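Local coordinates for DUF2235 domain-containing protein (Pseudomonas aeruginosa, PDB 4O5P) that acts as Tle1, a phospholipase effector of the type VI secretion system, and probably hydrolyses membrane phospholipids in target cells, at residues V602-L606 with L700-V706; G708-L713 with L761-G765. All blocks are in the same frame, centred on the assembly; numbering follows the deposited sequence.

Contact 1: residues V602-L606 with L700-V706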
loop_
_atom_site.group_PDB
_atom_site.type_symbol
_atom_site.label_atom_id
_atom_site.label_comp_id
_atom_site.label_asym_id
_atom_site.label_seq_id
_atom_site.Cartn_x
_atom_site.Cartn_y
_atom_site.Cartn_z
ATOM N N VAL A 602 -0.025 -1.834 -23.251
ATOM C CA VAL A 602 1.399 -1.538 -23.279
ATOM C C VAL A 602 1.928 -1.768 -21.883
ATOM O O VAL A 602 1.383 -1.224 -20.920
ATOM C CB VAL A 602 1.669 -0.075 -23.718
ATOM C CG1 VAL A 602 3.155 0.215 -23.713
ATOM C CG2 VAL A 602 1.097 0.184 -25.105
ATOM N N ILE A 603 2.975 -2.584 -21.762
ATOM C CA ILE A 603 3.628 -2.784 -20.468
ATOM C C ILE A 603 4.893 -1.934 -20.379
ATOM O O ILE A 603 5.778 -2.025 -21.246
ATOM C CB ILE A 603 3.963 -4.261 -20.185
ATOM C CG1 ILE A 603 2.674 -5.082 -20.047
ATOM C CG2 ILE A 603 4.781 -4.378 -18.901
ATOM C CD1 ILE A 603 2.894 -6.579 -20.095
ATOM N N ASP A 604 4.956 -1.094 -19.344
ATOM C CA ASP A 604 6.095 -0.201 -19.160
ATOM C C ASP A 604 7.064 -0.838 -18.176
ATOM O O ASP A 604 6.876 -0.761 -16.963
ATOM C CB ASP A 604 5.627 1.166 -18.671
ATOM C CG ASP A 604 6.773 2.108 -18.374
ATOM O OD1 ASP A 604 7.924 1.817 -18.762
ATOM O OD2 ASP A 604 6.514 3.158 -17.752
ATOM N N LEU A 605 8.100 -1.472 -18.714
ATOM C CA LEU A 605 9.031 -2.232 -17.891
ATOM C C LEU A 605 9.947 -1.355 -17.034
ATOM O O LEU A 605 10.744 -1.874 -16.253
ATOM C CB LEU A 605 9.821 -3.208 -18.764
ATOM C CG LEU A 605 8.785 -4.178 -19.350
ATOM C CD1 LEU A 605 8.752 -4.184 -20.874
ATOM C CD2 LEU A 605 8.935 -5.583 -18.769
ATOM N N LEU A 606 9.817 -0.034 -17.177
ATOM C CA LEU A 606 10.563 0.915 -16.349
ATOM C C LEU A 606 9.917 1.080 -14.971
ATOM O O LEU A 606 10.569 1.535 -14.017
ATOM C CB LEU A 606 10.680 2.273 -17.053
ATOM C CG LEU A 606 11.533 2.347 -18.329
ATOM C CD1 LEU A 606 11.682 3.782 -18.810
ATOM C CD2 LEU A 606 12.905 1.706 -18.134
ATOM N N LEU A 700 3.327 -12.710 -17.019
ATOM C CA LEU A 700 3.347 -12.084 -18.336
ATOM C C LEU A 700 4.658 -11.332 -18.491
ATOM O O LEU A 700 5.272 -11.327 -19.562
ATOM C CB LEU A 700 2.172 -11.111 -18.464
ATOM C CG LEU A 700 1.852 -10.507 -19.821
ATOM C CD1 LEU A 700 1.554 -11.604 -20.851
ATOM C CD2 LEU A 700 0.670 -9.550 -19.673
ATOM N N ALA A 701 5.072 -10.688 -17.401
ATOM C CA ALA A 701 6.304 -9.910 -17.412
ATOM C C ALA A 701 6.902 -9.838 -16.009
ATOM O O ALA A 701 6.185 -9.676 -15.023
ATOM C CB ALA A 701 6.041 -8.516 -17.951
ATOM N N THR A 702 8.219 -9.957 -15.922
ATOM C CA THR A 702 8.898 -9.889 -14.637
ATOM C C THR A 702 10.384 -9.696 -14.894
ATOM O O THR A 702 10.866 -9.994 -15.997
ATOM C CB THR A 702 8.681 -11.165 -13.806
ATOM O OG1 THR A 702 9.158 -10.956 -12.473
ATOM C CG2 THR A 702 9.410 -12.338 -14.414
ATOM N N ALA A 703 11.088 -9.181 -13.890
ATOM C CA ALA A 703 12.529 -8.944 -13.969
ATOM C C ALA A 703 12.882 -8.096 -15.195
ATOM O O ALA A 703 13.958 -8.242 -15.769
ATOM C CB ALA A 703 13.276 -10.258 -13.994
ATOM N N GLY A 704 11.949 -7.229 -15.591
ATOM C CA GLY A 704 12.137 -6.315 -16.706
ATOM C C GLY A 704 11.935 -6.882 -18.100
ATOM O O GLY A 704 12.149 -6.179 -19.095
ATOM N N ARG A 705 11.531 -8.144 -18.205
ATOM C CA ARG A 705 11.232 -8.670 -19.534
ATOM C C ARG A 705 9.793 -9.124 -19.667
ATOM O O ARG A 705 9.137 -9.457 -18.680
ATOM C CB ARG A 705 12.163 -9.825 -19.887
ATOM C CG ARG A 705 12.075 -11.049 -18.985
ATOM C CD ARG A 705 13.377 -11.812 -19.173
ATOM N NE ARG A 705 13.469 -13.084 -18.487
ATOM C CZ ARG A 705 14.400 -13.366 -17.580
ATOM N NH1 ARG A 705 15.299 -12.452 -17.232
ATOM N NH2 ARG A 705 14.430 -14.564 -17.014
ATOM N N VAL A 706 9.302 -9.133 -20.894
ATOM C CA VAL A 706 8.042 -9.787 -21.162
ATOM C C VAL A 706 8.410 -11.208 -21.532
ATOM O O VAL A 706 9.229 -11.423 -22.429
ATOM C CB VAL A 706 7.286 -9.133 -22.315
ATOM C CG1 VAL A 706 5.946 -9.833 -22.515
ATOM C CG2 VAL A 706 7.078 -7.666 -22.026
#
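Apolar side chains make most of this contact. Ile603 and Leu605 both point toward the 700-706 hairpin. Ile603 CD1 lies 3.7 Å from Leu700 CD2 and 4.3 Å from Ala701 CB. Leu605 reaches both hairpin arms: its CD2 is 4.2 Å from Ala701 CB and its CD1 is 4.0 Å from Val706 CG2. Leu605 CD2 also meets the turn backbone, 3.3 Å from Gly704 O. The two backbones are not hydrogen-bonded to each other.

Hydrogen bonds act within each segment. Thr702 N to Arg705 O (2.9 Å) and Arg705 N to Thr702 O (3.0 Å) close a two-residue hairpin with a type I' turn. Asp604 OD1 accepts from Leu606 N at 3.1 Å, an Asx turn.

The contact packs strand 596-604, at the edge of a three-stranded sheet, against a four-stranded antiparallel sheet. A classic bulge at Leu700 and Ala701 opposes Val611. Leu718 of strand 715-723 and Phe294 of strand 294-299 touch both Ile603 and Leu700, while helix 779-787 packs on Thr702 and Arg705.

Contact 2: residues G708-L713 with L761-G765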
loop_
_atom_site.group_PDB
_atom_site.type_symbol
_atom_site.label_atom_id
_atom_site.label_comp_id
_atom_site.label_asym_id
_atom_site.label_seq_id
_atom_site.Cartn_x
_atom_site.Cartn_y
_atom_site.Cartn_z
ATOM N N GLY A 708 8.875 -14.491 -23.183
ATOM C CA GLY A 708 8.713 -14.928 -24.559
ATOM C C GLY A 708 9.139 -13.899 -25.586
ATOM O O GLY A 708 9.272 -14.230 -26.766
ATOM N N VAL A 709 9.343 -12.656 -25.148
ATOM C CA VAL A 709 9.807 -11.598 -26.045
ATOM C C VAL A 709 11.338 -11.622 -26.163
ATOM O O VAL A 709 12.064 -11.429 -25.177
ATOM C CB VAL A 709 9.281 -10.207 -25.607
ATOM C CG1 VAL A 709 9.881 -9.111 -26.451
ATOM C CG2 VAL A 709 7.762 -10.166 -25.701
ATOM N N GLY A 710 11.827 -11.863 -27.378
ATOM C CA GLY A 710 13.244 -12.109 -27.587
ATOM C C GLY A 710 14.136 -10.881 -27.638
ATOM O O GLY A 710 15.253 -10.929 -28.180
ATOM N N VAL A 711 13.658 -9.779 -27.072
ATOM C CA VAL A 711 14.474 -8.572 -26.961
ATOM C C VAL A 711 14.136 -7.817 -25.676
ATOM O O VAL A 711 13.004 -7.897 -25.190
ATOM C CB VAL A 711 14.265 -7.645 -28.183
ATOM C CG1 VAL A 711 12.921 -6.925 -28.090
ATOM C CG2 VAL A 711 15.378 -6.637 -28.268
HETATM N N MSE A 712 15.113 -7.106 -25.114
HETATM C CA MSE A 712 14.835 -6.189 -24.004
HETATM C C MSE A 712 14.352 -4.850 -24.556
HETATM O O MSE A 712 14.872 -4.353 -25.561
HETATM C CB MSE A 712 16.079 -5.958 -23.133
HETATM C CG MSE A 712 16.530 -7.163 -22.314
HETATM SE SE MSE A 712 15.352 -7.666 -20.830
HETATM C CE MSE A 712 15.484 -6.014 -19.786
ATOM N N LEU A 713 13.354 -4.266 -23.906
ATOM C CA LEU A 713 12.832 -2.975 -24.340
ATOM C C LEU A 713 12.166 -2.265 -23.162
ATOM O O LEU A 713 11.558 -2.917 -22.301
ATOM C CB LEU A 713 11.831 -3.161 -25.489
ATOM C CG LEU A 713 11.763 -2.071 -26.570
ATOM C CD1 LEU A 713 13.052 -2.029 -27.344
ATOM C CD2 LEU A 713 10.594 -2.284 -27.532
ATOM N N LEU A 761 7.869 -7.513 -32.592
ATOM C CA LEU A 761 9.035 -8.019 -31.881
ATOM C C LEU A 761 9.135 -9.545 -31.990
ATOM O O LEU A 761 8.123 -10.245 -32.003
ATOM C CB LEU A 761 8.997 -7.582 -30.408
ATOM C CG LEU A 761 9.154 -6.080 -30.165
ATOM C CD1 LEU A 761 8.932 -5.745 -28.700
ATOM C CD2 LEU A 761 10.525 -5.599 -30.615
ATOM N N PRO A 762 10.367 -10.066 -32.052
ATOM C CA PRO A 762 10.596 -11.515 -32.093
ATOM C C PRO A 762 10.037 -12.234 -30.857
ATOM O O PRO A 762 10.263 -11.791 -29.728
ATOM C CB PRO A 762 12.127 -11.620 -32.099
ATOM C CG PRO A 762 12.599 -10.334 -31.474
ATOM C CD PRO A 762 11.626 -9.305 -31.946
HETATM N N MSE A 763 9.307 -13.321 -31.083
HETATM C CA MSE A 763 8.792 -14.160 -30.008
HETATM C C MSE A 763 9.547 -15.476 -30.027
HETATM O O MSE A 763 9.997 -15.932 -31.078
HETATM C CB MSE A 763 7.310 -14.481 -30.212
HETATM C CG MSE A 763 6.401 -13.286 -30.401
HETATM SE SE MSE A 763 6.339 -12.153 -28.830
HETATM C CE MSE A 763 5.881 -13.492 -27.487
ATOM N N VAL A 764 9.676 -16.091 -28.864
ATOM C CA VAL A 764 10.258 -17.413 -28.764
ATOM C C VAL A 764 9.181 -18.241 -28.084
ATOM O O VAL A 764 8.288 -17.676 -27.452
ATOM C CB VAL A 764 11.539 -17.373 -27.923
ATOM C CG1 VAL A 764 12.251 -18.712 -27.957
ATOM C CG2 VAL A 764 12.473 -16.269 -28.433
ATOM N N GLY A 765 9.231 -19.560 -28.230
ATOM C CA GLY A 765 8.208 -20.404 -27.645
ATOM C C GLY A 765 8.719 -21.778 -27.252
ATOM O O GLY A 765 9.922 -21.979 -27.084
#
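Two backbone hydrogen bonds join these loop segments. Val764 N donates to Gly708 O at 2.8 Å. Gly710 N donates to Pro762 O, also at 2.8 Å and nearly straight, with an angle of 172° at the hydrogen. Gly708 O receives a further CA-H...O contact from Met763 CA at 3.3 Å. Pro762 lacks an amide hydrogen, so its backbone takes part through its carbonyl. Beyond the pair, Leu761 is backbone-bonded to Ala752 and Met712 to Pro793.

The two bonds flank Val709 and Met763, whose CA atoms are 4.8 Å apart. This is a single antiparallel beta bridge, with Val709 and Met763 as its non-hydrogen-bonded pair. It ties the loop entering strand 715-723 to the loop that follows strand 749-753. Gly708 has a positive phi (96°). A side chain there would press on its preceding carbonyl and on the Met763 side chain.

Leu761 supplies most of the apolar packing. Its CD2 is 3.7 Å from Val711 CG1, and its CD1 lies 4.0 Å from Leu713 CD2 and 4.2 Å from Val709 CG1. Met763 is a selenomethionine; its SE is 4.0 Å from Val709 CG2. Leu795 of helix 795-798 packs on Val711 and Leu713, and Leu805 of helix 803-814 on Leu761 and Pro762.

How the contacts relate
Contact 1 is buried, with its centre about 21 Å from the chain centre. Contact 2 lies farther out, at about 32 Å, and is only partly buried. The first joins two sheets by apolar packing, without hydrogen bonds between its segments; one leucine also packs on the backbone of the turn. The second links two loops through two backbone hydrogen bonds, with apolar side chains packing beside them. One run of chain connects them. It leaves the hairpin of contact 1, passes through 708-713 and enters strand 715-723, which pairs with strand 596-604. Their centres are about 11 Å apart, and they touch: Leu605 CD1 is 3.4 Å from Leu713 O, and selenomethionine Met712 CE is 3.4 Å from Gly704 O.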